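Local coordinates for microcin B17-processing protein McbB (Escherichia coli str. K-12 substr. MG1655, PDB 6GRH) that is needed to convert the inactive precursor of the peptide antibiotic microcin B17 into its active form, and carries a bound zinc ion, at residues Ser158-Glu161 against Ser162-Gly165; Arg239-Ser242 against Tyr243-Lys247. All coordinates share one frame; numbering follows the deposited sequence.

Contact 1 (Ser158-Glu161 against Ser162-Gly165); sequences SKFE and SNPG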
loop_
_atom_site.group_PDB
_atom_site.type_symbol
_atom_site.label_atom_id
_atom_site.label_comp_id
_atom_site.label_asym_id
_atom_site.label_seq_id
_atom_site.Cartn_x
_atom_site.Cartn_y
_atom_site.Cartn_z
ATOM N N SER B 158 -30.265 10.768 2.131
ATOM C CA SER B 158 -31.451 11.020 1.345
ATOM C C SER B 158 -32.112 12.340 1.749
ATOM O O SER B 158 -32.489 13.119 0.907
ATOM C CB SER B 158 -32.413 9.852 1.505
ATOM O OG SER B 158 -33.554 10.061 0.756
ATOM N N LYS B 159 -32.189 12.592 3.047
ATOM C CA LYS B 159 -32.744 13.844 3.565
ATOM C C LYS B 159 -31.868 15.084 3.329
ATOM O O LYS B 159 -32.386 16.141 2.976
ATOM C CB LYS B 159 -33.021 13.700 5.055
ATOM C CG LYS B 159 -34.148 12.731 5.351
ATOM C CD LYS B 159 -34.255 12.358 6.828
ATOM C CE LYS B 159 -34.394 13.568 7.736
ATOM N NZ LYS B 159 -35.464 14.510 7.296
ATOM N N PHE B 160 -30.553 14.968 3.502
ATOM C CA PHE B 160 -29.701 16.173 3.602
ATOM C C PHE B 160 -28.665 16.452 2.511
ATOM O O PHE B 160 -28.146 17.572 2.477
ATOM C CB PHE B 160 -29.040 16.209 4.980
ATOM C CG PHE B 160 -30.019 16.183 6.108
ATOM C CD1 PHE B 160 -31.040 17.140 6.184
ATOM C CD2 PHE B 160 -29.946 15.215 7.095
ATOM C CE1 PHE B 160 -31.970 17.106 7.217
ATOM C CE2 PHE B 160 -30.859 15.186 8.139
ATOM C CZ PHE B 160 -31.871 16.132 8.201
ATOM N N GLU B 161 -28.389 15.491 1.608
ATOM C CA GLU B 161 -27.354 15.666 0.561
ATOM C C GLU B 161 -27.525 16.888 -0.313
ATOM O O GLU B 161 -26.532 17.413 -0.828
ATOM C CB GLU B 161 -27.296 14.470 -0.402
ATOM C CG GLU B 161 -26.380 13.382 0.038
ATOM C CD GLU B 161 -26.268 12.256 -0.984
ATOM O OE1 GLU B 161 -27.113 12.126 -1.905
ATOM O OE2 GLU B 161 -25.324 11.482 -0.869
ATOM N N SER B 162 -28.776 17.295 -0.519
ATOM C CA SER B 162 -29.096 18.483 -1.301
ATOM C C SER B 162 -29.013 19.800 -0.530
ATOM O O SER B 162 -29.117 20.858 -1.150
ATOM C CB SER B 162 -30.514 18.364 -1.882
ATOM O OG SER B 162 -30.567 17.222 -2.720
ATOM N N ASN B 163 -28.870 19.758 0.795
ATOM C CA ASN B 163 -28.773 21.003 1.577
ATOM C C ASN B 163 -27.548 21.768 1.088
ATOM O O ASN B 163 -26.443 21.195 1.052
ATOM C CB ASN B 163 -28.638 20.750 3.075
ATOM C CG ASN B 163 -29.940 20.353 3.738
ATOM O OD1 ASN B 163 -30.862 19.882 3.111
ATOM N ND2 ASN B 163 -29.990 20.525 5.052
ATOM N N PRO B 164 -27.728 23.039 0.689
ATOM C CA PRO B 164 -26.597 23.883 0.279
ATOM C C PRO B 164 -25.447 23.897 1.302
ATOM O O PRO B 164 -25.672 24.115 2.492
ATOM C CB PRO B 164 -27.217 25.274 0.173
ATOM C CG PRO B 164 -28.669 25.037 -0.104
ATOM C CD PRO B 164 -29.021 23.759 0.592
ATOM N N GLY B 165 -24.238 23.605 0.842
ATOM C CA GLY B 165 -23.052 23.650 1.689
ATOM C C GLY B 165 -22.903 22.556 2.734
ATOM O O GLY B 165 -22.006 22.642 3.561
HETATM O O HOH W 1 -31.225 15.843 -0.021
HETATM O O HOH W 2 -25.110 19.848 -1.050
#
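Asn163 N donates to Phe160 O over 2.9 Å, and this direct bond closes the type I beta turn from Phe160 to Asn163, by which the chain leaves helix 150-160 and heads for strand 167-174. Two waters bridge backbone atoms beside it. One is inserted between Ser158 O and Ser162 N, 2.9 Å from that nitrogen, a pair that would bond directly if the helix went on; the second donates to both Glu161 O and Asn163 O. Among the side chains, Phe160 and Asn163 lie side by side and point the same way. Asn163 ND2 approaches Phe160 CD1 obliquely to 3.7 Å, the amide plane turned 75° from the ring. With CG beside its own backbone N (chi1 -76°), the short asparagine side chain also leans over the Phe160 carbonyl. Lys159 CB covers one face of the buried Phe160 ring and the loop residues Ile133 and Val135 touch it, so a large apolar group fits here. Glu161 is extended beyond CG (chi2 -176°), which carries its carboxylate to Arg295, salt-bridged through OE1, and to Tyr184 OH, hydrogen-bonded to OE2. The Glu161 side chain lies about 8 Å from the bound zinc ion, without touching its cysteine ligands.

Contact 2 (Arg239-Ser242 against Tyr243-Lys247); sequences RGFS and YHLIK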
loop_
_atom_site.group_PDB
_atom_site.type_symbol
_atom_site.label_atom_id
_atom_site.label_comp_id
_atom_site.label_asym_id
_atom_site.label_seq_id
_atom_site.Cartn_x
_atom_site.Cartn_y
_atom_site.Cartn_z
ATOM N N ARG B 239 -16.182 4.291 25.019
ATOM C CA ARG B 239 -17.017 5.473 24.747
ATOM C C ARG B 239 -16.284 6.791 25.028
ATOM O O ARG B 239 -16.392 7.729 24.240
ATOM C CB ARG B 239 -18.337 5.421 25.519
ATOM C CG ARG B 239 -19.244 4.324 25.063
ATOM C CD ARG B 239 -20.555 4.297 25.813
ATOM N NE ARG B 239 -21.388 3.247 25.236
ATOM C CZ ARG B 239 -21.568 2.028 25.746
ATOM N NH1 ARG B 239 -21.042 1.656 26.929
ATOM N NH2 ARG B 239 -22.323 1.170 25.087
ATOM N N GLY B 240 -15.518 6.834 26.121
ATOM C CA GLY B 240 -14.741 8.046 26.498
ATOM C C GLY B 240 -13.648 8.379 25.504
ATOM O O GLY B 240 -13.487 9.522 25.090
ATOM N N PHE B 241 -12.926 7.350 25.089
ATOM C CA PHE B 241 -11.903 7.450 24.041
ATOM C C PHE B 241 -12.518 7.972 22.754
ATOM O O PHE B 241 -12.019 8.931 22.168
ATOM C CB PHE B 241 -11.301 6.051 23.844
ATOM C CG PHE B 241 -10.140 5.980 22.893
ATOM C CD1 PHE B 241 -8.841 6.310 23.306
ATOM C CD2 PHE B 241 -10.322 5.514 21.612
ATOM C CE1 PHE B 241 -7.751 6.190 22.437
ATOM C CE2 PHE B 241 -9.245 5.384 20.743
ATOM C CZ PHE B 241 -7.959 5.728 21.149
ATOM N N SER B 242 -13.627 7.355 22.348
ATOM C CA SER B 242 -14.384 7.779 21.150
ATOM C C SER B 242 -14.828 9.240 21.238
ATOM O O SER B 242 -14.684 10.011 20.299
ATOM C CB SER B 242 -15.622 6.893 20.975
ATOM O OG SER B 242 -15.261 5.529 20.755
ATOM N N TYR B 243 -15.357 9.604 22.402
ATOM C CA TYR B 243 -15.813 10.973 22.687
ATOM C C TYR B 243 -14.693 11.991 22.466
ATOM O O TYR B 243 -14.905 13.017 21.824
ATOM C CB TYR B 243 -16.306 11.025 24.128
ATOM C CG TYR B 243 -17.014 12.259 24.613
ATOM C CD1 TYR B 243 -18.324 12.529 24.227
ATOM C CD2 TYR B 243 -16.406 13.117 25.531
ATOM C CE1 TYR B 243 -19.006 13.640 24.730
ATOM C CE2 TYR B 243 -17.085 14.236 26.045
ATOM C CZ TYR B 243 -18.394 14.479 25.642
ATOM O OH TYR B 243 -19.060 15.576 26.118
ATOM N N HIS B 244 -13.502 11.688 22.982
ATOM C CA HIS B 244 -12.365 12.558 22.773
ATOM C C HIS B 244 -11.957 12.672 21.299
ATOM O O HIS B 244 -11.663 13.779 20.820
ATOM C CB HIS B 244 -11.196 12.091 23.626
ATOM C CG HIS B 244 -10.047 13.037 23.631
ATOM N ND1 HIS B 244 -10.141 14.330 24.117
ATOM C CD2 HIS B 244 -8.776 12.884 23.188
ATOM C CE1 HIS B 244 -8.975 14.932 23.954
ATOM N NE2 HIS B 244 -8.128 14.073 23.407
ATOM N N LEU B 245 -11.905 11.539 20.586
ATOM C CA LEU B 245 -11.590 11.571 19.157
ATOM C C LEU B 245 -12.568 12.376 18.307
ATOM O O LEU B 245 -12.152 13.104 17.403
ATOM C CB LEU B 245 -11.428 10.153 18.594
ATOM C CG LEU B 245 -10.166 9.404 18.970
ATOM C CD1 LEU B 245 -10.181 8.005 18.342
ATOM C CD2 LEU B 245 -8.932 10.111 18.482
ATOM N N ILE B 246 -13.852 12.264 18.621
ATOM C CA ILE B 246 -14.904 13.074 17.992
ATOM C C ILE B 246 -14.645 14.566 18.249
ATOM O O ILE B 246 -14.597 15.389 17.307
ATOM C CB ILE B 246 -16.300 12.643 18.472
ATOM C CG1 ILE B 246 -16.635 11.226 17.977
ATOM C CG2 ILE B 246 -17.387 13.599 17.984
ATOM C CD1 ILE B 246 -17.890 10.615 18.560
ATOM N N LYS B 247 -14.434 14.911 19.518
ATOM C CA LYS B 247 -14.149 16.286 19.879
ATOM C C LYS B 247 -12.951 16.855 19.126
ATOM O O LYS B 247 -13.037 17.936 18.520
ATOM C CB LYS B 247 -13.933 16.418 21.387
ATOM C CG LYS B 247 -13.899 17.882 21.797
ATOM C CD LYS B 247 -13.413 18.075 23.215
ATOM C CE LYS B 247 -11.900 18.127 23.249
ATOM N NZ LYS B 247 -11.523 18.449 24.628
#
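Two successive turns of helix 236-254 meet here, and the side chains of Phe241 and Leu245, one turn apart, touch along its flank. Leu245 CD1 comes obliquely to the Phe241 ring, 3.7 Å from CE2. The phenylalanine swings its CG opposite the backbone N (chi1 -175°), whereas the leucine keeps CG beside its own N (chi1 -73°); with these rotations, and one turn of helix between them, the methyl comes up to the ring. Both residues also pack on Ala272 of strand 269-273, so bulky apolar groups suit this buried flank.

Regular alpha-helical i to i+4 bonding runs beneath them. Tyr243 N donates to Arg239 O at 2.8 Å, and the pattern repeats from His244 N to Gly240 O, Leu245 N to Phe241 O and Ile246 N to Ser242 O. Ile246 CG1 lies 3.3 Å from Ser242 O, and Tyr243 CB sits equally close to Arg239 O and Gly240 O.

The polar ends find their partners outside these two turns: Ser242 OG, a buried hydroxyl, is held by Glu238 O of the preceding turn and by Tyr173 OH, Tyr243 OH hydrogen-bonds to Gln114 OE1, and Arg239 NE forms a salt bridge with Glu146. His244 reaches the second subunit, another copy of this protein, where its two ring nitrogens suit two partners: ND1 hydrogen-bonds to Ser237 OG and NE2 to Leu274 O of that subunit.

Overall arrangement
Contact 1 lies at the surface, its centre about 20 Å from the centre of the chain; contact 2 is buried, its centre about 9 Å from the same point. Their nearest atoms remain about 17 Å apart, and they share no helix: 158-165 runs off the end of helix 150-160, while 239-247 lies within helix 236-254. The chemistry follows the place. Where the first helix gives way to a loop, water and one turn bond serve the backbone; inside the second, the helix supplies its own bonds and apolar side chains face the sheet. Contact 2 also reaches the second subunit, whereas no other chain of the assembly touches contact 1, whose Glu161 side chain lies near the zinc site without touching it.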